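Local coordinates for protein probable GTPase engC (PDB 1U0L) that probably assists late maturation of the 30S ribosomal subunit as a circularly permuted GTPase that binds and slowly hydrolyses GTP, at residues V23-E28 / V55-D60; L216-F219 / G223-V226. All coordinates share one frame; numbering follows the deposited sequence.

Contact 1: V23-E28 / V55-D60; sequences VTVEDE and VEYTPD
In the core of the N-terminal OB-fold domain, Val-25 and Asp-27 of strand 22-27 meet Val-55 and Tyr-57 of strand 54-58. The two strands are not paired here. Their axes cross at 96°, about 8.9 Å apart, and side chains fill the space between them. Tyr-57 spans the space between the strands. Its CG sits between the backbone N and the carbonyl carbon (chi1 66°), and the ring reaches toward strand 22-27. CG2 of Val-25 lies over one face of that ring, offset toward the rim, in a CH-pi contact. It is 4.0 Å from the ring centroid and 3.8 Å from CE2 of Tyr-57. The other branch of Val-25, CG1, turns to CG2 of Val-55. Ile-34 and Cys-36 of strand 33-38 and Ile-67 of strand 65-70 add to the same apolar core. The polar end of the contact is looser. The main partner of the Asp-27 carboxylate is Arg-11, which forms a salt bridge with OD1. This pairing probably keeps the acid charged inside the domain. The carboxylate plane stands 79° from the tyrosine ring, and OH of Tyr-57 gives OD1 of Asp-27 a weak hydrogen bond of 3.3 Å.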
ATOM      1  N   VAL A  23      -7.431   1.973 -23.236  1.00 36.27           N
ATOM      2  CA  VAL A  23      -7.657   1.296 -21.964  1.00 34.06           C
ATOM      3  C   VAL A  23      -7.958  -0.193 -22.131  1.00 33.45           C
ATOM      4  O   VAL A  23      -8.847  -0.579 -22.891  1.00 31.72           O
ATOM      5  CB  VAL A  23      -8.846   1.932 -21.198  1.00 54.80           C
ATOM      6  CG1 VAL A  23      -9.099   1.173 -19.892  1.00 54.50           C
ATOM      7  CG2 VAL A  23      -8.568   3.399 -20.927  1.00 53.74           C
ATOM      8  N   THR A  24      -7.218  -1.023 -21.404  1.00 58.82           N
ATOM      9  CA  THR A  24      -7.403  -2.471 -21.446  1.00 59.55           C
ATOM     10  C   THR A  24      -8.235  -2.842 -20.228  1.00 60.46           C
ATOM     11  O   THR A  24      -7.811  -2.591 -19.103  1.00 60.45           O
ATOM     12  CB  THR A  24      -6.057  -3.216 -21.322  1.00 50.39           C
ATOM     13  OG1 THR A  24      -5.076  -2.585 -22.156  1.00 51.81           O
ATOM     14  CG2 THR A  24      -6.211  -4.675 -21.741  1.00 47.52           C
ATOM     15  N   VAL A  25      -9.409  -3.430 -20.434  1.00 50.03           N
ATOM     16  CA  VAL A  25     -10.238  -3.824 -19.296  1.00 50.94           C
ATOM     17  C   VAL A  25     -10.345  -5.334 -19.212  1.00 52.46           C
ATOM     18  O   VAL A  25     -10.130  -6.036 -20.189  1.00 52.31           O
ATOM     19  CB  VAL A  25     -11.688  -3.239 -19.370  1.00 44.84           C
ATOM     20  CG1 VAL A  25     -11.724  -2.030 -20.293  1.00 44.38           C
ATOM     21  CG2 VAL A  25     -12.674  -4.306 -19.815  1.00 43.30           C
ATOM     22  N   GLU A  26     -10.680  -5.826 -18.031  1.00 50.75           N
ATOM     23  CA  GLU A  26     -10.847  -7.253 -17.822  1.00 55.58           C
ATOM     24  C   GLU A  26     -12.292  -7.455 -17.415  1.00 59.50           C
ATOM     25  O   GLU A  26     -12.823  -6.685 -16.618  1.00 60.57           O
ATOM     26  CB  GLU A  26      -9.927  -7.739 -16.716  1.00 56.18           C
ATOM     27  CG  GLU A  26     -10.093  -9.203 -16.400  1.00 57.05           C
ATOM     28  CD  GLU A  26      -9.061  -9.693 -15.409  1.00 56.53           C
ATOM     29  OE1 GLU A  26      -7.872  -9.350 -15.591  1.00 58.24           O
ATOM     30  OE2 GLU A  26      -9.437 -10.423 -14.466  1.00 54.77           O
ATOM     31  N   ASP A  27     -12.931  -8.485 -17.959  1.00 56.51           N
ATOM     32  CA  ASP A  27     -14.336  -8.750 -17.656  1.00 62.52           C
ATOM     33  C   ASP A  27     -14.549  -9.299 -16.242  1.00 65.67           C
ATOM     34  O   ASP A  27     -14.027 -10.351 -15.880  1.00 65.69           O
ATOM     35  CB  ASP A  27     -14.913  -9.712 -18.700  1.00 95.40           C
ATOM     36  CG  ASP A  27     -16.405  -9.901 -18.562  1.00 96.65           C
ATOM     37  OD1 ASP A  27     -17.146  -8.913 -18.737  1.00 97.22           O
ATOM     38  OD2 ASP A  27     -16.837 -11.040 -18.281  1.00 98.50           O
ATOM     39  N   GLU A  28     -15.325  -8.567 -15.450  1.00 73.78           N
ATOM     40  CA  GLU A  28     -15.621  -8.946 -14.073  1.00 78.82           C
ATOM     41  C   GLU A  28     -16.248 -10.331 -13.966  1.00 80.88           C
ATOM     42  O   GLU A  28     -15.961 -11.074 -13.027  1.00 81.75           O
ATOM     43  CB  GLU A  28     -16.556  -7.912 -13.442  1.00127.60           C
ATOM     44  CG  GLU A  28     -17.012  -8.247 -12.031  1.00129.61           C
ATOM     45  CD  GLU A  28     -17.939  -7.189 -11.457  1.00131.12           C
ATOM     46  OE1 GLU A  28     -17.486  -6.038 -11.260  1.00131.42           O
ATOM     47  OE2 GLU A  28     -19.122  -7.507 -11.209  1.00130.86           O
ATOM     48  N   VAL A  55     -15.098  -0.423 -14.250  1.00 26.23           N
ATOM     49  CA  VAL A  55     -15.886   0.198 -15.317  1.00 27.57           C
ATOM     50  C   VAL A  55     -16.907  -0.712 -15.991  1.00 31.18           C
ATOM     51  O   VAL A  55     -16.830  -1.941 -15.894  1.00 29.43           O
ATOM     52  CB  VAL A  55     -14.979   0.781 -16.432  1.00 18.79           C
ATOM     53  CG1 VAL A  55     -14.097   1.897 -15.858  1.00 17.39           C
ATOM     54  CG2 VAL A  55     -14.143  -0.326 -17.060  1.00 13.52           C
ATOM     55  N   GLU A  56     -17.873  -0.087 -16.663  1.00 48.30           N
ATOM     56  CA  GLU A  56     -18.905  -0.806 -17.405  1.00 53.95           C
ATOM     57  C   GLU A  56     -18.781  -0.354 -18.856  1.00 56.14           C
ATOM     58  O   GLU A  56     -18.760   0.846 -19.139  1.00 55.87           O
ATOM     59  CB  GLU A  56     -20.291  -0.507 -16.831  1.00 78.88           C
ATOM     60  CG  GLU A  56     -20.538   0.937 -16.450  1.00 84.57           C
ATOM     61  CD  GLU A  56     -21.885   1.119 -15.774  1.00 88.09           C
ATOM     62  OE1 GLU A  56     -22.914   0.763 -16.391  1.00 89.46           O
ATOM     63  OE2 GLU A  56     -21.917   1.614 -14.629  1.00 89.24           O
ATOM     64  N   TYR A  57     -18.679  -1.322 -19.763  1.00 52.82           N
ATOM     65  CA  TYR A  57     -18.486  -1.040 -21.182  1.00 58.57           C
ATOM     66  C   TYR A  57     -19.407  -1.835 -22.117  1.00 64.55           C
ATOM     67  O   TYR A  57     -20.164  -2.700 -21.673  1.00 64.89           O
ATOM     68  CB  TYR A  57     -17.035  -1.357 -21.541  1.00 55.99           C
ATOM     69  CG  TYR A  57     -16.705  -2.835 -21.426  1.00 53.14           C
ATOM     70  CD1 TYR A  57     -16.442  -3.602 -22.560  1.00 51.31           C
ATOM     71  CD2 TYR A  57     -16.685  -3.470 -20.184  1.00 50.87           C
ATOM     72  CE1 TYR A  57     -16.168  -4.962 -22.464  1.00 50.68           C
ATOM     73  CE2 TYR A  57     -16.415  -4.830 -20.075  1.00 50.50           C
ATOM     74  CZ  TYR A  57     -16.156  -5.574 -21.220  1.00 51.09           C
ATOM     75  OH  TYR A  57     -15.890  -6.928 -21.114  1.00 51.66           O
ATOM     76  N   THR A  58     -19.321  -1.534 -23.415  1.00 80.52           N
ATOM     77  CA  THR A  58     -20.114  -2.214 -24.443  1.00 86.98           C
ATOM     78  C   THR A  58     -19.204  -3.190 -25.187  1.00 92.86           C
ATOM     79  O   THR A  58     -18.229  -2.787 -25.819  1.00 92.65           O
ATOM     80  CB  THR A  58     -20.700  -1.221 -25.459  1.00 74.37           C
ATOM     81  OG1 THR A  58     -21.567  -0.299 -24.784  1.00 73.28           O
ATOM     82  CG2 THR A  58     -21.483  -1.966 -26.533  1.00 74.31           C
ATOM     83  N   PRO A  59     -19.519  -4.490 -25.124  1.00 98.80           N
ATOM     84  CA  PRO A  59     -18.743  -5.553 -25.772  1.00104.67           C
ATOM     85  C   PRO A  59     -18.892  -5.731 -27.279  1.00109.70           C
ATOM     86  O   PRO A  59     -19.285  -6.810 -27.724  1.00111.49           O
ATOM     87  CB  PRO A  59     -19.191  -6.815 -25.027  1.00109.74           C
ATOM     88  CG  PRO A  59     -19.792  -6.295 -23.739  1.00108.52           C
ATOM     89  CD  PRO A  59     -20.506  -5.068 -24.200  1.00106.23           C
ATOM     90  N   ASP A  60     -18.586  -4.708 -28.075  1.00 90.66           N
ATOM     91  CA  ASP A  60     -18.694  -4.874 -29.523  1.00 95.40           C
ATOM     92  C   ASP A  60     -17.563  -5.804 -29.967  1.00 97.46           C
ATOM     93  O   ASP A  60     -16.634  -5.387 -30.662  1.00 97.90           O
ATOM     94  CB  ASP A  60     -18.598  -3.525 -30.254  1.00118.53           C
ATOM     95  CG  ASP A  60     -17.269  -2.824 -30.039  1.00120.08           C
ATOM     96  OD1 ASP A  60     -17.030  -2.332 -28.919  1.00121.60           O
ATOM     97  OD2 ASP A  60     -16.462  -2.764 -30.992  1.00120.20           O
TER

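Contact 2: L216-F219 / G223-V226; sequences LLKF and GYVV
Phe-219 and Val-225 pack together on one side of a beta hairpin at the edge of the GTPase domain's central sheet. Strand 216-218 is an outermost strand of that sheet, and strand 224-226 joins it to strand 171-175. Leu-217 and Val-225 form the hydrogen-bonded antiparallel pair. N of Leu-217 lies 2.8 Å from O of Val-225, and N of Val-225 lies 3.0 Å from O of Leu-217. Toward the turn, N of Phe-219 gives a nearly straight bond (170°) to O of Gly-223. The backbone of Gly-223 (phi 126°) suits glycine, since a CB would press on the preceding carbonyl O.

The side chain of Phe-219 runs back along the hairpin. With CG beside its own backbone N (chi1 -84°), the ring lies against Gly-223 and Val-225. CB is 3.6 Å from O of Gly-223. CG and CD1 pass the same carbonyl. CE1 moves on to CB of Val-225, and CE2 nears CG1 of Val-225. At the tip, CZ touches both CB and CG1 of Val-225. Leu-186 and Ile-189 of helix 182-189 also pack on this ring. With an alanine here, Val-225 and Leu-186 would probably lose their shared apolar neighbour, and a gap would be likely to open between hairpin and helix.

Leu-216, Lys-218 and Tyr-224 project from the other face of the sheet. The Tyr-224 side chain stands steeply to strand 216-218, with the CD2 side of its ring set by Leu-216 and Lys-218. Its CD2 lies 3.8 Å from CB of Leu-216 and equally far from CA of Lys-218, while CE2 is 4.1 Å from CB of Lys-218.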
ATOM      1  N   LEU A 216      -2.137  -4.202 -13.501  1.00 41.73           N
ATOM      2  CA  LEU A 216      -2.575  -5.066 -12.430  1.00 40.74           C
ATOM      3  C   LEU A 216      -2.221  -6.467 -12.866  1.00 40.73           C
ATOM      4  O   LEU A 216      -2.498  -6.855 -13.993  1.00 42.67           O
ATOM      5  CB  LEU A 216      -4.079  -4.919 -12.187  1.00 24.33           C
ATOM      6  CG  LEU A 216      -4.547  -3.532 -11.734  1.00 20.47           C
ATOM      7  CD1 LEU A 216      -6.014  -3.589 -11.392  1.00 19.46           C
ATOM      8  CD2 LEU A 216      -3.757  -3.086 -10.508  1.00 20.88           C
ATOM      9  N   LEU A 217      -1.560  -7.208 -11.992  1.00 38.36           N
ATOM     10  CA  LEU A 217      -1.190  -8.567 -12.313  1.00 40.27           C
ATOM     11  C   LEU A 217      -2.160  -9.459 -11.571  1.00 43.04           C
ATOM     12  O   LEU A 217      -2.352  -9.300 -10.360  1.00 44.17           O
ATOM     13  CB  LEU A 217       0.241  -8.842 -11.866  1.00 32.99           C
ATOM     14  CG  LEU A 217       1.272  -7.970 -12.575  1.00 33.18           C
ATOM     15  CD1 LEU A 217       2.620  -8.107 -11.892  1.00 33.92           C
ATOM     16  CD2 LEU A 217       1.347  -8.367 -14.042  1.00 31.50           C
ATOM     17  N   LYS A 218      -2.786 -10.390 -12.287  1.00 35.65           N
ATOM     18  CA  LYS A 218      -3.745 -11.272 -11.651  1.00 36.90           C
ATOM     19  C   LYS A 218      -3.029 -12.424 -10.969  1.00 36.41           C
ATOM     20  O   LYS A 218      -2.107 -13.015 -11.530  1.00 37.28           O
ATOM     21  CB  LYS A 218      -4.733 -11.814 -12.681  1.00 70.73           C
ATOM     22  CG  LYS A 218      -5.935 -12.520 -12.065  1.00 76.49           C
ATOM     23  CD  LYS A 218      -6.790 -13.245 -13.095  1.00 81.18           C
ATOM     24  CE  LYS A 218      -7.359 -12.304 -14.149  1.00 84.75           C
ATOM     25  NZ  LYS A 218      -6.315 -11.742 -15.059  1.00 87.02           N
ATOM     26  N   PHE A 219      -3.453 -12.738  -9.752  1.00 35.99           N
ATOM     27  CA  PHE A 219      -2.857 -13.837  -9.011  1.00 37.52           C
ATOM     28  C   PHE A 219      -3.531 -15.149  -9.361  1.00 37.48           C
ATOM     29  O   PHE A 219      -4.731 -15.198  -9.640  1.00 36.20           O
ATOM     30  CB  PHE A 219      -2.985 -13.616  -7.501  1.00 46.97           C
ATOM     31  CG  PHE A 219      -1.910 -12.747  -6.920  1.00 48.07           C
ATOM     32  CD1 PHE A 219      -2.240 -11.652  -6.124  1.00 48.14           C
ATOM     33  CD2 PHE A 219      -0.571 -13.026  -7.158  1.00 47.32           C
ATOM     34  CE1 PHE A 219      -1.252 -10.845  -5.576  1.00 48.91           C
ATOM     35  CE2 PHE A 219       0.427 -12.226  -6.614  1.00 48.34           C
ATOM     36  CZ  PHE A 219       0.086 -11.134  -5.823  1.00 48.24           C
ATOM     37  N   GLY A 223      -7.207 -12.233  -7.291  1.00 38.10           N
ATOM     38  CA  GLY A 223      -6.774 -11.022  -6.625  1.00 36.91           C
ATOM     39  C   GLY A 223      -5.740 -10.410  -7.542  1.00 37.01           C
ATOM     40  O   GLY A 223      -5.322 -11.051  -8.509  1.00 36.09           O
ATOM     41  N   TYR A 224      -5.334  -9.179  -7.265  1.00 42.84           N
ATOM     42  CA  TYR A 224      -4.336  -8.537  -8.095  1.00 42.77           C
ATOM     43  C   TYR A 224      -3.291  -7.826  -7.277  1.00 42.21           C
ATOM     44  O   TYR A 224      -3.529  -7.456  -6.122  1.00 42.44           O
ATOM     45  CB  TYR A 224      -4.948  -7.482  -8.999  1.00 45.19           C
ATOM     46  CG  TYR A 224      -6.097  -7.915  -9.855  1.00 50.32           C
ATOM     47  CD1 TYR A 224      -7.394  -7.983  -9.338  1.00 51.22           C
ATOM     48  CD2 TYR A 224      -5.917  -8.137 -11.221  1.00 52.18           C
ATOM     49  CE1 TYR A 224      -8.484  -8.244 -10.163  1.00 52.86           C
ATOM     50  CE2 TYR A 224      -7.001  -8.399 -12.054  1.00 55.02           C
ATOM     51  CZ  TYR A 224      -8.279  -8.445 -11.520  1.00 54.35           C
ATOM     52  OH  TYR A 224      -9.347  -8.634 -12.357  1.00 55.79           O
ATOM     53  N   VAL A 225      -2.133  -7.632  -7.901  1.00 44.57           N
ATOM     54  CA  VAL A 225      -1.041  -6.887  -7.297  1.00 42.34           C
ATOM     55  C   VAL A 225      -0.528  -5.942  -8.374  1.00 41.30           C
ATOM     56  O   VAL A 225      -0.444  -6.303  -9.550  1.00 41.83           O
ATOM     57  CB  VAL A 225       0.112  -7.778  -6.788  1.00 24.27           C
ATOM     58  CG1 VAL A 225       0.830  -8.470  -7.955  1.00 21.70           C
ATOM     59  CG2 VAL A 225       1.071  -6.909  -5.953  1.00 21.42           C
ATOM     60  N   VAL A 226      -0.197  -4.726  -7.962  1.00 26.67           N
ATOM     61  CA  VAL A 226       0.256  -3.714  -8.898  1.00 23.53           C
ATOM     62  C   VAL A 226       1.608  -3.944  -9.550  1.00 24.65           C
ATOM     63  O   VAL A 226       2.509  -4.563  -9.001  1.00 23.35           O
ATOM     64  CB  VAL A 226       0.238  -2.312  -8.245  1.00  8.69           C
ATOM     65  CG1 VAL A 226       0.231  -1.235  -9.317  1.00  4.88           C
ATOM     66  CG2 VAL A 226      -0.998  -2.163  -7.363  1.00  4.69           C
TER

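Contact 1 belongs to the OB-fold domain and contact 2 to the GTPase domain, with centres about 17 Å apart. They meet directly through Glu-26, whose CB is directed away from segment 55-60. Its OE1 forms a 2.9 Å salt bridge with NZ of Lys-218. Its OE2 lies 2.8 Å from OH of Tyr-224, a probable hydrogen bond. One carboxylate thus joins both strands of the hairpin to the OB domain. The opposite face of the hairpin looks to the nucleotide side. There the Leu-217 side chain is about 8 Å from that of Ser-183, an inferred GTP-binding residue, and the Val-225 side chain is about 11 Å from the bound GDP.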